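Local atomic coordinates of silicatein alpha (Tethya aurantium, PDB entry 6ZQ3), a protein that is associated with the silica of sponge spicules and probably promotes its formation, and belongs to the papain family of cysteine peptidases. Residues S26-A31 / N53-S58. Numbering follows the deposited sequence.
Sequences SYAFSA and NIIDCS
In this papain-like fold, helix 26-43, the central helix of the L domain, packs against the end of helix 51-57 of the same domain, and Tyr27, Ala28, Ile54 and Ile55 carry the buried interface. Ser26, at the start of the central helix, occupies the position of papain's catalytic cysteine, which suggests a related role. The two short axes approach to 9.5 Å and run at 136°, nearer antiparallel than parallel; the closest backbone pair is Ala28 and Ile54, with CA atoms 6.2 Å apart. The small CB of Ala28 points at the other helix and meets CG2 of Ile54 at 3.7 Å. That methyl, anti to the backbone N of Ile54, also touches Tyr27 CE2 at 3.8 Å, approaching the ring obliquely. With chi1 at 71°, CG of Tyr27 sits between its own backbone N and carbonyl carbon, and one ring face has Ala28 CB 4.1 Å above it, offset toward the rim. Tyr27 OH lies 4.1 Å from Ile55 CG1 and is hydrogen-bonded to Gly65 O. No direct hydrogen bond joins the segments; one water spans them instead, hydrogen-bonded to Tyr27 OH, Ile55 O and Ser58 OG. Ser58, the first residue beyond the helix, bonds with Asn63 ND2 as well. Ile54 O is gripped twice, by Ser58 N and, from the opposite face of the carbonyl plane, by Ser58 OG at 2.8 Å, tilted 22° from that plane.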
loop_
_atom_site.group_PDB
_atom_site.type_symbol
_atom_site.label_atom_id
_atom_site.label_comp_id
_atom_site.label_asym_id
_atom_site.label_seq_id
_atom_site.Cartn_x
_atom_site.Cartn_y
_atom_site.Cartn_z
ATOM N N SER A 26 8.064 -2.799 -1.490
ATOM C CA SER A 26 6.944 -2.067 -0.893
ATOM C C SER A 26 5.865 -1.722 -1.920
ATOM O O SER A 26 4.670 -1.847 -1.644
ATOM C CB SER A 26 7.407 -0.794 -0.158
ATOM O OG SER A 26 8.250 0.008 -0.957
ATOM N N TYR A 27 6.275 -1.342 -3.118
ATOM C CA TYR A 27 5.289 -1.111 -4.190
ATOM C C TYR A 27 4.213 -2.206 -4.204
ATOM O O TYR A 27 3.021 -1.901 -4.229
ATOM C CB TYR A 27 5.949 -0.935 -5.562
ATOM C CG TYR A 27 6.553 -2.181 -6.164
ATOM C CD1 TYR A 27 7.856 -2.554 -5.875
ATOM C CD2 TYR A 27 5.831 -2.969 -7.066
ATOM C CE1 TYR A 27 8.413 -3.688 -6.444
ATOM C CE2 TYR A 27 6.375 -4.107 -7.620
ATOM C CZ TYR A 27 7.671 -4.461 -7.310
ATOM O OH TYR A 27 8.230 -5.587 -7.864
ATOM N N ALA A 28 4.631 -3.460 -4.109
ATOM C CA ALA A 28 3.710 -4.589 -4.198
ATOM C C ALA A 28 2.839 -4.701 -3.004
ATOM O O ALA A 28 1.671 -5.028 -3.135
ATOM C CB ALA A 28 4.483 -5.901 -4.331
ATOM N N PHE A 29 3.437 -4.525 -1.822
ATOM C CA PHE A 29 2.712 -4.706 -0.582
ATOM C C PHE A 29 1.728 -3.584 -0.499
ATOM O O PHE A 29 0.594 -3.798 -0.155
ATOM C CB PHE A 29 3.643 -4.721 0.628
ATOM C CG PHE A 29 4.309 -6.060 0.872
ATOM C CD1 PHE A 29 5.508 -6.368 0.270
ATOM C CD2 PHE A 29 3.723 -6.995 1.691
ATOM C CE1 PHE A 29 6.126 -7.576 0.488
ATOM C CE2 PHE A 29 4.315 -8.219 1.900
ATOM C CZ PHE A 29 5.531 -8.511 1.299
ATOM N N SER A 30 2.174 -2.387 -0.835
ATOM C CA SER A 30 1.299 -1.221 -0.844
ATOM C C SER A 30 0.118 -1.337 -1.848
ATOM O O SER A 30 -1.015 -0.946 -1.525
ATOM C CB SER A 30 2.116 0.011 -1.188
ATOM O OG SER A 30 1.254 1.097 -1.434
ATOM N N ALA A 31 0.387 -1.861 -3.049
ATOM C CA ALA A 31 -0.649 -2.020 -4.067
ATOM C C ALA A 31 -1.713 -3.060 -3.708
ATOM O O ALA A 31 -2.913 -2.791 -3.879
ATOM C CB ALA A 31 -0.023 -2.357 -5.405
ATOM N N ASN A 53 3.017 -12.741 -6.272
ATOM C CA ASN A 53 2.450 -12.760 -7.624
ATOM C C ASN A 53 2.914 -11.536 -8.393
ATOM O O ASN A 53 3.385 -11.661 -9.516
ATOM C CB ASN A 53 0.920 -12.787 -7.530
ATOM C CG ASN A 53 0.261 -13.204 -8.802
ATOM O OD1 ASN A 53 -0.898 -13.591 -8.799
ATOM N ND2 ASN A 53 0.987 -13.128 -9.900
ATOM N N ILE A 54 2.802 -10.368 -7.759
ATOM C CA ILE A 54 3.177 -9.107 -8.375
ATOM C C ILE A 54 4.686 -9.054 -8.581
ATOM O O ILE A 54 5.170 -8.524 -9.589
ATOM C CB ILE A 54 2.766 -7.890 -7.514
ATOM C CG1 ILE A 54 1.321 -7.488 -7.760
ATOM C CG2 ILE A 54 3.594 -6.680 -7.870
ATOM C CD1 ILE A 54 0.314 -8.516 -7.327
ATOM N N ILE A 55 5.436 -9.565 -7.615
ATOM C CA ILE A 55 6.900 -9.532 -7.723
ATOM C C ILE A 55 7.380 -10.405 -8.871
ATOM O O ILE A 55 8.115 -9.932 -9.738
ATOM C CB ILE A 55 7.602 -9.930 -6.403
ATOM C CG1 ILE A 55 7.509 -8.765 -5.419
ATOM C CG2 ILE A 55 9.072 -10.254 -6.640
ATOM C CD1 ILE A 55 7.484 -9.182 -3.964
ATOM N N ASP A 56 6.948 -11.662 -8.878
ATOM C CA ASP A 56 7.338 -12.573 -9.938
ATOM C C ASP A 56 6.907 -12.151 -11.346
ATOM O O ASP A 56 7.665 -12.384 -12.293
ATOM C CB ASP A 56 6.808 -13.981 -9.667
ATOM C CG ASP A 56 7.367 -14.564 -8.413
ATOM O OD1 ASP A 56 8.391 -14.030 -7.924
ATOM O OD2 ASP A 56 6.787 -15.547 -7.908
ATOM N N CYS A 57 5.724 -11.556 -11.506
ATOM C CA CYS A 57 5.092 -11.505 -12.855
ATOM C C CYS A 57 4.952 -10.131 -13.494
ATOM O O CYS A 57 4.554 -10.039 -14.646
ATOM C CB CYS A 57 3.712 -12.161 -12.829
ATOM S SG CYS A 57 3.643 -13.718 -11.910
ATOM N N SER A 58 5.275 -9.064 -12.778
ATOM C CA SER A 58 5.097 -7.736 -13.338
ATOM C C SER A 58 6.378 -7.124 -13.910
ATOM O O SER A 58 6.416 -5.927 -14.162
ATOM C CB SER A 58 4.480 -6.798 -12.288
ATOM O OG SER A 58 5.433 -6.386 -11.328
HETATM O O HOH W 1 7.886 -7.174 -10.556
#